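Local coordinates for replicative DNA helicase DnaB, 1st part (Mycobacterium tuberculosis, PDB 2R5U), which probably unwinds duplex DNA ahead of the replisome as a hexameric, ATP-driven 5'-3' helicase, of which this chain is the N-terminal domain, at residues L31-S36 with G120-I125; G39-S44 with D70-L75; D46-V51 with D74-G79; V143-A148 with Q163-D168. All blocks are in the same frame, centred on the assembly; numbering follows the deposited sequence.

Contact 1 of 4, residues L31-S36 with G120-I125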
loop_
_atom_site.group_PDB
_atom_site.type_symbol
_atom_site.label_atom_id
_atom_site.label_comp_id
_atom_site.label_asym_id
_atom_site.label_seq_id
_atom_site.Cartn_x
_atom_site.Cartn_y
_atom_site.Cartn_z
ATOM N N LEU B 31 -20.148 30.672 10.281
ATOM C CA LEU B 31 -19.283 30.369 11.417
ATOM C C LEU B 31 -19.839 30.900 12.732
ATOM O O LEU B 31 -19.719 30.233 13.750
ATOM C CB LEU B 31 -17.851 30.874 11.190
ATOM C CG LEU B 31 -16.709 29.944 10.739
ATOM C CD1 LEU B 31 -16.149 29.212 11.914
ATOM C CD2 LEU B 31 -17.119 28.940 9.663
ATOM N N ALA B 32 -20.441 32.088 12.707
ATOM C CA ALA B 32 -21.036 32.670 13.890
ATOM C C ALA B 32 -22.146 31.755 14.410
ATOM O O ALA B 32 -22.220 31.492 15.605
ATOM C CB ALA B 32 -21.588 34.057 13.589
ATOM N N ALA B 33 -23.014 31.286 13.508
ATOM C CA ALA B 33 -24.111 30.396 13.913
ATOM C C ALA B 33 -23.591 29.037 14.439
ATOM O O ALA B 33 -24.151 28.475 15.390
ATOM C CB ALA B 33 -25.119 30.231 12.802
ATOM N N GLU B 34 -22.502 28.534 13.858
ATOM C CA GLU B 34 -21.856 27.312 14.389
ATOM C C GLU B 34 -21.389 27.489 15.839
ATOM O O GLU B 34 -21.537 26.584 16.664
ATOM C CB GLU B 34 -20.664 26.863 13.535
ATOM C CG GLU B 34 -21.070 26.348 12.131
ATOM C CD GLU B 34 -19.945 25.760 11.288
ATOM O OE1 GLU B 34 -18.810 25.529 11.771
ATOM O OE2 GLU B 34 -20.236 25.486 10.098
ATOM N N GLN B 35 -20.766 28.628 16.111
ATOM C CA GLN B 35 -20.267 28.955 17.460
ATOM C C GLN B 35 -21.407 29.009 18.465
ATOM O O GLN B 35 -21.325 28.398 19.518
ATOM C CB GLN B 35 -19.473 30.269 17.431
ATOM C CG GLN B 35 -18.121 30.150 16.737
ATOM C CD GLN B 35 -17.481 31.500 16.443
ATOM O OE1 GLN B 35 -18.142 32.542 16.437
ATOM N NE2 GLN B 35 -16.201 31.482 16.170
ATOM N N SER B 36 -22.477 29.707 18.110
ATOM C CA SER B 36 -23.672 29.847 18.949
ATOM C C SER B 36 -24.361 28.504 19.260
ATOM O O SER B 36 -24.814 28.271 20.395
ATOM C CB SER B 36 -24.674 30.801 18.291
ATOM O OG SER B 36 -24.152 32.129 18.207
ATOM N N GLY B 120 -31.714 26.010 18.764
ATOM C CA GLY B 120 -32.427 25.452 17.616
ATOM C C GLY B 120 -32.508 26.402 16.430
ATOM O O GLY B 120 -32.402 25.986 15.262
ATOM N N TYR B 121 -32.726 27.679 16.722
ATOM C CA TYR B 121 -32.710 28.702 15.694
ATOM C C TYR B 121 -31.350 28.719 14.964
ATOM O O TYR B 121 -31.307 28.698 13.739
ATOM C CB TYR B 121 -33.050 30.078 16.275
ATOM C CG TYR B 121 -32.666 31.215 15.357
ATOM C CD1 TYR B 121 -31.482 31.922 15.555
ATOM C CD2 TYR B 121 -33.475 31.569 14.279
ATOM C CE1 TYR B 121 -31.118 32.955 14.707
ATOM C CE2 TYR B 121 -33.121 32.603 13.426
ATOM C CZ TYR B 121 -31.944 33.288 13.649
ATOM O OH TYR B 121 -31.594 34.319 12.810
ATOM N N TYR B 122 -30.250 28.737 15.717
ATOM C CA TYR B 122 -28.935 28.741 15.094
ATOM C C TYR B 122 -28.627 27.431 14.369
ATOM O O TYR B 122 -27.965 27.448 13.330
ATOM C CB TYR B 122 -27.836 29.132 16.085
ATOM C CG TYR B 122 -27.922 30.585 16.517
ATOM C CD1 TYR B 122 -28.358 30.925 17.798
ATOM C CD2 TYR B 122 -27.587 31.621 15.640
ATOM C CE1 TYR B 122 -28.444 32.262 18.203
ATOM C CE2 TYR B 122 -27.678 32.949 16.026
ATOM C CZ TYR B 122 -28.111 33.268 17.309
ATOM O OH TYR B 122 -28.200 34.598 17.695
ATOM N N ALA B 123 -29.125 26.307 14.901
ATOM C CA ALA B 123 -28.970 25.011 14.251
ATOM C C ALA B 123 -29.656 25.015 12.882
ATOM O O ALA B 123 -29.137 24.441 11.944
ATOM C CB ALA B 123 -29.535 23.893 15.114
ATOM N N SER B 124 -30.820 25.655 12.789
ATOM C CA SER B 124 -31.538 25.739 11.516
ATOM C C SER B 124 -30.724 26.487 10.433
ATOM O O SER B 124 -30.786 26.126 9.256
ATOM C CB SER B 124 -32.957 26.294 11.702
ATOM O OG SER B 124 -32.998 27.717 11.674
ATOM N N ILE B 125 -29.952 27.494 10.850
ATOM C CA ILE B 125 -29.039 28.224 9.975
ATOM C C ILE B 125 -27.936 27.285 9.506
ATOM O O ILE B 125 -27.671 27.183 8.308
ATOM C CB ILE B 125 -28.397 29.464 10.669
ATOM C CG1 ILE B 125 -29.439 30.560 10.977
ATOM C CG2 ILE B 125 -27.241 30.008 9.823
ATOM C CD1 ILE B 125 -30.039 31.230 9.741
#

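Contact 2 of 4, residues G39-S44 with D70-L75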
loop_
_atom_site.group_PDB
_atom_site.type_symbol
_atom_site.label_atom_id
_atom_site.label_comp_id
_atom_site.label_asym_id
_atom_site.label_seq_id
_atom_site.Cartn_x
_atom_site.Cartn_y
_atom_site.Cartn_z
ATOM N N GLY B 39 -22.018 26.695 21.750
ATOM C CA GLY B 39 -22.120 27.394 23.038
ATOM C C GLY B 39 -23.382 26.991 23.765
ATOM O O GLY B 39 -23.332 26.681 24.941
ATOM N N GLY B 40 -24.504 26.967 23.040
ATOM C CA GLY B 40 -25.807 26.574 23.581
ATOM C C GLY B 40 -25.854 25.155 24.122
ATOM O O GLY B 40 -26.337 24.919 25.219
ATOM N N MET B 41 -25.358 24.212 23.321
ATOM C CA MET B 41 -25.214 22.810 23.692
ATOM C C MET B 41 -24.399 22.593 24.960
ATOM O O MET B 41 -24.749 21.732 25.749
ATOM C CB MET B 41 -24.587 22.013 22.539
ATOM C CG MET B 41 -25.469 21.966 21.251
ATOM S SD MET B 41 -24.635 21.057 19.883
ATOM C CE MET B 41 -24.867 19.348 20.416
ATOM N N LEU B 42 -23.328 23.365 25.135
ATOM C CA LEU B 42 -22.455 23.272 26.310
ATOM C C LEU B 42 -23.134 23.799 27.609
ATOM O O LEU B 42 -22.685 23.498 28.709
ATOM C CB LEU B 42 -21.121 23.996 26.061
ATOM C CG LEU B 42 -20.116 23.307 25.111
ATOM C CD1 LEU B 42 -18.902 24.188 24.769
ATOM C CD2 LEU B 42 -19.640 21.971 25.649
ATOM N N LEU B 43 -24.209 24.570 27.451
ATOM C CA LEU B 43 -24.936 25.177 28.582
ATOM C C LEU B 43 -26.183 24.395 29.008
ATOM O O LEU B 43 -26.693 24.576 30.117
ATOM C CB LEU B 43 -25.309 26.620 28.229
ATOM C CG LEU B 43 -24.106 27.563 28.124
ATOM C CD1 LEU B 43 -24.564 28.932 27.652
ATOM C CD2 LEU B 43 -23.363 27.670 29.460
ATOM N N SER B 44 -26.691 23.531 28.137
ATOM C CA SER B 44 -28.000 22.949 28.363
ATOM C C SER B 44 -28.223 21.649 27.619
ATOM O O SER B 44 -28.037 21.591 26.401
ATOM C CB SER B 44 -29.075 23.972 27.973
ATOM O OG SER B 44 -30.319 23.354 27.731
ATOM N N ASP B 70 -19.257 16.378 17.809
ATOM C CA ASP B 70 -19.177 14.905 17.910
ATOM C C ASP B 70 -18.885 14.462 19.351
ATOM O O ASP B 70 -19.464 13.480 19.825
ATOM C CB ASP B 70 -18.102 14.327 16.965
ATOM C CG ASP B 70 -18.394 14.579 15.481
ATOM O OD1 ASP B 70 -19.510 15.041 15.115
ATOM O OD2 ASP B 70 -17.467 14.331 14.661
ATOM N N ALA B 71 -18.007 15.198 20.040
ATOM C CA ALA B 71 -17.708 14.922 21.446
ATOM C C ALA B 71 -18.953 15.109 22.351
ATOM O O ALA B 71 -19.239 14.260 23.205
ATOM C CB ALA B 71 -16.546 15.786 21.932
ATOM N N ILE B 72 -19.701 16.190 22.142
ATOM C CA ILE B 72 -20.964 16.412 22.882
ATOM C C ILE B 72 -21.971 15.268 22.617
ATOM O O ILE B 72 -22.566 14.710 23.547
ATOM C CB ILE B 72 -21.600 17.775 22.540
ATOM C CG1 ILE B 72 -20.633 18.944 22.857
ATOM C CG2 ILE B 72 -22.913 17.958 23.288
ATOM C CD1 ILE B 72 -21.134 20.315 22.291
ATOM N N LEU B 73 -22.162 14.918 21.352
ATOM C CA LEU B 73 -23.078 13.841 21.008
ATOM C C LEU B 73 -22.626 12.513 21.614
ATOM O O LEU B 73 -23.462 11.719 22.041
ATOM C CB LEU B 73 -23.230 13.701 19.496
ATOM C CG LEU B 73 -23.990 14.766 18.707
ATOM C CD1 LEU B 73 -24.648 14.040 17.545
ATOM C CD2 LEU B 73 -25.031 15.558 19.510
ATOM N N ASP B 74 -21.312 12.268 21.633
ATOM C CA ASP B 74 -20.759 11.059 22.285
ATOM C C ASP B 74 -21.198 10.939 23.741
ATOM O O ASP B 74 -21.658 9.875 24.180
ATOM C CB ASP B 74 -19.234 11.049 22.240
ATOM C CG ASP B 74 -18.688 9.928 21.404
ATOM O OD1 ASP B 74 -18.621 10.091 20.159
ATOM O OD2 ASP B 74 -18.329 8.874 22.001
ATOM N N LEU B 75 -21.037 12.035 24.477
ATOM C CA LEU B 75 -21.416 12.122 25.882
ATOM C C LEU B 75 -22.925 11.976 26.082
ATOM O O LEU B 75 -23.377 11.197 26.912
ATOM C CB LEU B 75 -20.914 13.439 26.473
ATOM C CG LEU B 75 -19.391 13.502 26.703
ATOM C CD1 LEU B 75 -18.954 14.921 27.017
ATOM C CD2 LEU B 75 -18.989 12.563 27.827
#

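Contact 3 of 4, residues D46-V51 with D74-G79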
loop_
_atom_site.group_PDB
_atom_site.type_symbol
_atom_site.label_atom_id
_atom_site.label_comp_id
_atom_site.label_asym_id
_atom_site.label_seq_id
_atom_site.Cartn_x
_atom_site.Cartn_y
_atom_site.Cartn_z
ATOM N N ASP B 46 -31.247 20.361 27.207
ATOM C CA ASP B 46 -32.409 20.683 26.357
ATOM C C ASP B 46 -31.987 21.261 25.003
ATOM O O ASP B 46 -32.639 21.005 23.991
ATOM C CB ASP B 46 -33.370 21.657 27.062
ATOM C CG ASP B 46 -33.966 21.077 28.346
ATOM O OD1 ASP B 46 -33.948 19.835 28.516
ATOM O OD2 ASP B 46 -34.458 21.863 29.195
ATOM N N ALA B 47 -30.902 22.038 24.993
ATOM C CA ALA B 47 -30.380 22.605 23.746
ATOM C C ALA B 47 -29.780 21.517 22.841
ATOM O O ALA B 47 -29.973 21.557 21.632
ATOM C CB ALA B 47 -29.356 23.681 24.025
ATOM N N ILE B 48 -29.063 20.555 23.417
ATOM C CA ILE B 48 -28.542 19.436 22.618
ATOM C C ILE B 48 -29.708 18.746 21.883
ATOM O O ILE B 48 -29.634 18.519 20.681
ATOM C CB ILE B 48 -27.782 18.393 23.469
ATOM C CG1 ILE B 48 -26.592 19.038 24.217
ATOM C CG2 ILE B 48 -27.299 17.238 22.571
ATOM C CD1 ILE B 48 -25.940 18.103 25.228
ATOM N N ALA B 49 -30.787 18.433 22.614
ATOM C CA ALA B 49 -31.949 17.737 22.022
ATOM C C ALA B 49 -32.540 18.526 20.878
ATOM O O ALA B 49 -32.843 17.970 19.827
ATOM C CB ALA B 49 -33.027 17.457 23.092
ATOM N N ASP B 50 -32.688 19.833 21.075
ATOM C CA ASP B 50 -33.171 20.726 20.012
ATOM C C ASP B 50 -32.303 20.714 18.742
ATOM O O ASP B 50 -32.820 20.655 17.614
ATOM C CB ASP B 50 -33.217 22.142 20.540
ATOM C CG ASP B 50 -34.599 22.608 20.773
ATOM O OD1 ASP B 50 -35.076 23.398 19.918
ATOM O OD2 ASP B 50 -35.217 22.172 21.777
ATOM N N VAL B 51 -30.996 20.779 18.952
ATOM C CA VAL B 51 -30.002 20.819 17.890
ATOM C C VAL B 51 -30.008 19.516 17.073
ATOM O O VAL B 51 -29.946 19.538 15.827
ATOM C CB VAL B 51 -28.599 21.148 18.500
ATOM C CG1 VAL B 51 -27.488 20.895 17.521
ATOM C CG2 VAL B 51 -28.576 22.617 18.976
ATOM N N ASP B 74 -21.312 12.268 21.633
ATOM C CA ASP B 74 -20.759 11.059 22.285
ATOM C C ASP B 74 -21.198 10.939 23.741
ATOM O O ASP B 74 -21.658 9.875 24.180
ATOM C CB ASP B 74 -19.234 11.049 22.240
ATOM C CG ASP B 74 -18.688 9.928 21.404
ATOM O OD1 ASP B 74 -18.621 10.091 20.159
ATOM O OD2 ASP B 74 -18.329 8.874 22.001
ATOM N N LEU B 75 -21.037 12.035 24.477
ATOM C CA LEU B 75 -21.416 12.122 25.882
ATOM C C LEU B 75 -22.925 11.976 26.082
ATOM O O LEU B 75 -23.377 11.197 26.912
ATOM C CB LEU B 75 -20.914 13.439 26.473
ATOM C CG LEU B 75 -19.391 13.502 26.703
ATOM C CD1 LEU B 75 -18.954 14.921 27.017
ATOM C CD2 LEU B 75 -18.989 12.563 27.827
ATOM N N TYR B 76 -23.689 12.731 25.297
ATOM C CA TYR B 76 -25.144 12.723 25.367
ATOM C C TYR B 76 -25.747 11.329 25.069
ATOM O O TYR B 76 -26.683 10.899 25.745
ATOM C CB TYR B 76 -25.676 13.802 24.425
ATOM C CG TYR B 76 -27.176 13.904 24.263
ATOM C CD1 TYR B 76 -27.948 14.662 25.151
ATOM C CD2 TYR B 76 -27.808 13.324 23.166
ATOM C CE1 TYR B 76 -29.329 14.793 24.967
ATOM C CE2 TYR B 76 -29.175 13.442 22.973
ATOM C CZ TYR B 76 -29.927 14.168 23.874
ATOM O OH TYR B 76 -31.274 14.280 23.652
ATOM N N GLY B 77 -25.207 10.637 24.065
ATOM C CA GLY B 77 -25.639 9.276 23.718
ATOM C C GLY B 77 -25.346 8.265 24.821
ATOM O O GLY B 77 -25.940 7.194 24.860
ATOM N N ARG B 78 -24.440 8.632 25.723
ATOM C CA ARG B 78 -24.083 7.818 26.874
ATOM C C ARG B 78 -24.783 8.217 28.152
ATOM O O ARG B 78 -24.536 7.626 29.193
ATOM C CB ARG B 78 -22.576 7.859 27.083
ATOM C CG ARG B 78 -21.830 6.895 26.204
ATOM C CD ARG B 78 -20.385 6.806 26.629
ATOM N NE ARG B 78 -19.583 7.869 26.039
ATOM C CZ ARG B 78 -18.681 8.584 26.703
ATOM N NH1 ARG B 78 -18.470 8.358 27.994
ATOM N NH2 ARG B 78 -17.999 9.533 26.082
ATOM N N GLY B 79 -25.659 9.215 28.085
ATOM C CA GLY B 79 -26.339 9.698 29.269
ATOM C C GLY B 79 -25.427 10.435 30.237
ATOM O O GLY B 79 -25.748 10.576 31.419
#

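Contact 4 of 4, residues V143-A148 with Q163-D168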
loop_
_atom_site.group_PDB
_atom_site.type_symbol
_atom_site.label_atom_id
_atom_site.label_comp_id
_atom_site.label_asym_id
_atom_site.label_seq_id
_atom_site.Cartn_x
_atom_site.Cartn_y
_atom_site.Cartn_z
ATOM N N VAL B 143 -20.423 17.125 -12.373
ATOM C CA VAL B 143 -19.570 17.686 -13.418
ATOM C C VAL B 143 -18.352 16.795 -13.648
ATOM O O VAL B 143 -18.083 16.382 -14.782
ATOM C CB VAL B 143 -19.125 19.132 -13.084
ATOM C CG1 VAL B 143 -18.178 19.678 -14.144
ATOM C CG2 VAL B 143 -20.320 20.027 -12.963
ATOM N N GLN B 144 -17.632 16.475 -12.573
ATOM C CA GLN B 144 -16.483 15.575 -12.669
ATOM C C GLN B 144 -16.803 14.261 -13.373
ATOM O O GLN B 144 -16.029 13.825 -14.231
ATOM C CB GLN B 144 -15.864 15.303 -11.294
ATOM C CG GLN B 144 -14.987 16.435 -10.783
ATOM C CD GLN B 144 -14.551 16.243 -9.328
ATOM O OE1 GLN B 144 -13.766 17.035 -8.802
ATOM N NE2 GLN B 144 -15.060 15.193 -8.680
ATOM N N TYR B 145 -17.932 13.645 -13.019
ATOM C CA TYR B 145 -18.378 12.394 -13.646
ATOM C C TYR B 145 -18.682 12.545 -15.138
ATOM O O TYR B 145 -18.422 11.626 -15.924
ATOM C CB TYR B 145 -19.622 11.823 -12.954
ATOM C CG TYR B 145 -19.425 11.337 -11.528
ATOM C CD1 TYR B 145 -20.523 11.033 -10.725
ATOM C CD2 TYR B 145 -18.143 11.198 -10.977
ATOM C CE1 TYR B 145 -20.354 10.591 -9.418
ATOM C CE2 TYR B 145 -17.962 10.760 -9.669
ATOM C CZ TYR B 145 -19.071 10.457 -8.895
ATOM O OH TYR B 145 -18.895 10.026 -7.600
ATOM N N GLY B 146 -19.265 13.688 -15.506
ATOM C CA GLY B 146 -19.545 14.022 -16.899
ATOM C C GLY B 146 -18.281 14.087 -17.743
ATOM O O GLY B 146 -18.234 13.502 -18.820
ATOM N N TYR B 147 -17.266 14.792 -17.241
ATOM C CA TYR B 147 -15.963 14.908 -17.913
ATOM C C TYR B 147 -15.185 13.595 -17.918
ATOM O O TYR B 147 -14.616 13.217 -18.941
ATOM C CB TYR B 147 -15.110 16.011 -17.290
ATOM C CG TYR B 147 -15.537 17.426 -17.616
ATOM C CD1 TYR B 147 -15.796 18.337 -16.601
ATOM C CD2 TYR B 147 -15.664 17.863 -18.934
ATOM C CE1 TYR B 147 -16.177 19.644 -16.882
ATOM C CE2 TYR B 147 -16.050 19.179 -19.227
ATOM C CZ TYR B 147 -16.302 20.061 -18.192
ATOM O OH TYR B 147 -16.687 21.357 -18.448
ATOM N N ALA B 148 -15.160 12.902 -16.785
ATOM C CA ALA B 148 -14.511 11.599 -16.690
ATOM C C ALA B 148 -15.549 10.495 -16.895
ATOM O O ALA B 148 -15.761 9.639 -16.025
ATOM C CB ALA B 148 -13.803 11.454 -15.347
ATOM N N GLN B 163 -26.723 10.528 -9.974
ATOM C CA GLN B 163 -28.014 10.574 -9.260
ATOM C C GLN B 163 -27.911 10.162 -7.781
ATOM O O GLN B 163 -28.548 10.770 -6.920
ATOM C CB GLN B 163 -29.055 9.740 -9.999
ATOM C CG GLN B 163 -29.346 10.264 -11.409
ATOM C CD GLN B 163 -30.257 9.360 -12.196
ATOM O OE1 GLN B 163 -30.475 8.207 -11.822
ATOM N NE2 GLN B 163 -30.809 9.882 -13.298
ATOM N N ALA B 164 -27.103 9.133 -7.507
ATOM C CA ALA B 164 -26.772 8.728 -6.138
ATOM C C ALA B 164 -26.228 9.890 -5.290
ATOM O O ALA B 164 -26.499 9.961 -4.090
ATOM C CB ALA B 164 -25.788 7.544 -6.143
ATOM N N GLU B 165 -25.477 10.799 -5.919
ATOM C CA GLU B 165 -24.920 11.972 -5.227
ATOM C C GLU B 165 -26.011 12.920 -4.720
ATOM O O GLU B 165 -25.953 13.381 -3.572
ATOM C CB GLU B 165 -23.935 12.747 -6.119
ATOM C CG GLU B 165 -22.720 11.956 -6.546
ATOM C CD GLU B 165 -21.848 11.511 -5.380
ATOM O OE1 GLU B 165 -21.837 12.205 -4.339
ATOM O OE2 GLU B 165 -21.149 10.484 -5.510
ATOM N N ILE B 166 -26.995 13.188 -5.577
ATOM C CA ILE B 166 -28.100 14.081 -5.246
ATOM C C ILE B 166 -29.138 13.421 -4.316
ATOM O O ILE B 166 -29.744 14.097 -3.481
ATOM C CB ILE B 166 -28.774 14.628 -6.535
ATOM C CG1 ILE B 166 -27.759 15.408 -7.379
ATOM C CG2 ILE B 166 -29.975 15.495 -6.208
ATOM C CD1 ILE B 166 -27.200 16.664 -6.720
ATOM N N TYR B 167 -29.341 12.110 -4.462
ATOM C CA TYR B 167 -30.192 11.353 -3.538
ATOM C C TYR B 167 -29.671 11.594 -2.130
ATOM O O TYR B 167 -30.443 11.898 -1.230
ATOM C CB TYR B 167 -30.161 9.852 -3.868
ATOM C CG TYR B 167 -31.068 8.972 -3.027
ATOM C CD1 TYR B 167 -32.357 8.654 -3.458
ATOM C CD2 TYR B 167 -30.632 8.443 -1.808
ATOM C CE1 TYR B 167 -33.201 7.824 -2.692
ATOM C CE2 TYR B 167 -31.458 7.624 -1.037
ATOM C CZ TYR B 167 -32.743 7.316 -1.484
ATOM O OH TYR B 167 -33.563 6.499 -0.734
ATOM N N ASP B 168 -28.351 11.486 -1.967
ATOM C CA ASP B 168 -27.689 11.722 -0.677
ATOM C C ASP B 168 -28.059 13.082 -0.068
ATOM O O ASP B 168 -28.286 13.185 1.145
ATOM C CB ASP B 168 -26.167 11.602 -0.824
#

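Contact 1 of 4, residues L31-S36 with G120-I125
The CB of Ser-36 sits over one face of the Tyr-122 ring, 3.8 Å from the ring centroid and 16° off its normal, a CH-pi contact displaced slightly toward the CG-CD1 side. The opposite face carries Tyr-121 CD1, so the phenol is held between a serine methylene and the ring of its own helical neighbour. Ala-33 completes this first shell. Its CB lies 4.0 Å from Tyr-122 CD2, oblique to the ring, and 3.7 Å from Ile-125 CG2. It meets CG2 because that branch stands anti to the backbone N, while CG1 is anti to the carbonyl carbon (chi1 -67°). Small residues let the backbones come close: the CA atoms of Ala-33 and Tyr-122 are 5.2 Å apart, and the short axes approach to 8.5 Å. Further out, Val-113 touches Ser-36, and Val-126 follows Ile-125 against Ala-33. Glu-34, on the far side of its helix, is hydrogen-bonded through OE2 to Tyr-61 N and through OE1 to His-65 ND1. The result is a close, roughly antiparallel helix-helix crossing at -142°, in which helix 31-43, the first modelled helix of the all-helical DnaB N-terminal domain, packs on the start of the long helix 119-147.

Contact 2 of 4, residues G39-S44 with D70-L75
Helix 39-43 and helix 70-75 run in roughly the same direction, their short axes 25° apart and 11.0 Å from each other at closest approach, a separation bridged by long aliphatic side chains. Met-41 and Ile-72 meet in the middle. The methionine leaves its helix extended and then bends at its last torsion (chi3 77°), which turns the terminal methyl onto the second helix. There Met-41 CE lies 3.7 Å from Ile-72 CG2 and 3.9 Å from Leu-73 CD2, lodged against one branch of each residue. The other arm of the isoleucine extends back toward the first helix: Ile-72 CD1 comes within 3.9 Å of Met-41 CB and 4.0 Å of Leu-42 CD2. Leu-42 and Ile-72 cross at about a right angle, while Met-41 lies slantwise over its partners. Ile-48 and Val-51 of helix 45-52 also pack on Met-41, and Val-87 and Ile-110 cover Leu-42, so this patch belongs to a larger apolar core shared by several helices. Every touching group across the pair is a hydrocarbon branch or a thioether methyl; the attachment therefore rests on dispersion and the burial of apolar surface, without the directionality of polar bonds.

Contact 3 of 4, residues D46-V51 with D74-G79
With CG anti to the backbone nitrogen (chi1 176°), Tyr-76 stretches its ring out from helix 63-77 to helix 45-52, where Ile-48 receives it. The isoleucine's own first torsion places CG2 opposite its backbone nitrogen and directs that methyl at the phenol. Ile-48 CG2 consequently stands over the centre of the ring, 3.7 Å from the centroid and 14° off the normal, a nearly perpendicular CH-pi contact. The remaining arm of Ile-48 reaches the ring near its base, with Ile-48 CD1 4.0 Å from Tyr-76 CD1. The two side chains run past each other in opposite directions, which brings the far end of the tyrosine to the backbone of the helix it meets: Tyr-76 OH is 3.7 Å from Ala-49 CB and nearly as close to Ala-49 CA. These are van der Waals contacts; with only a methyl at Ala-49, the phenol oxygen comes close to the helix backbone. Lys-45 and Leu-52 also touch Tyr-76, so the ring spans much of helix 45-52. Ile-48 also touches Met-41 and Ala-82. Helix 63-77 ends just beyond the tyrosine in a Schellman motif: Gly-79, with positive phi, donates its N to Tyr-76 O at 3.1 Å. Arg-78 within this turn forms salt bridges to Glu-80 and Glu-90, tying the helix end to what follows. An aromatic residue in the last turn of one helix, lying across a short neighbouring helix, thus joins the C-terminal end of helix 63-77 to helix 45-52 in the small helical bundle that makes up the globular part of the DnaB N-terminal domain.

Contact 4 of 4, residues V143-A148 with Q163-D168
Tyr-145 reaches across from the last turns of helix 119-147 and brings its hydroxyl and the CE1 corner of its ring to the bent side chain of Glu-165 on helix 155-169. Contact is confined to this pair. Tyr-145 OH donates a hydrogen bond of 3.1 Å to Glu-165 OE2, while the aliphatic part follows at longer range, Glu-165 CG lying 4.0 Å from Tyr-145 CE1 and approaching the ring obliquely. The glutamate chain folds at its second torsion (chi2 -62°), turning the carboxylate back beside the phenol. The two side chains cross at about a right angle, with the planes of ring and carboxylate 68° apart. The hydroxyl reaches OE2 from above the carboxylate plane, 45° out of it. The other oxygen, OE1, forms a salt bridge with Arg-141, one turn earlier on the helix that carries the tyrosine. Glu-165 thus holds two residues of helix 119-147 at once, and the arginine's positive charge probably favours the ionised carboxylate. Val-158 and Arg-161 of helix 155-169 also touch the tyrosine. The same segments face a second subunit: Ile-166 packs on Ile-166 of that other chain, and Val-143 and Tyr-147 meet its Gly-139 and Val-136. This polar link, at the surface of the chain, ties together the two arms of the helical hairpin through which subunits of the DnaB N-terminal ring pair.

Contacts 1, 2 and 3 belong to the globular helical part of the domain, whereas contact 4 lies far along the hairpin, its centre 29 to 34 Å from theirs. Contacts 2 and 3 form one continuous patch: their centres are about 6 Å apart, both use helix 63-77, and Ile-72 meets Ile-48 between them. Contact 2 is the buried core, purely apolar; contacts 1 and 3, partly buried, each place a tyrosine face against an aliphatic carbon. Helix 31-43 joins contacts 1 and 2, and helix 119-147 runs from contact 1 to contact 4. There, at the surface beside another subunit, a hydrogen bond, backed by the salt bridge of Glu-165 to Arg-141, carries the contact.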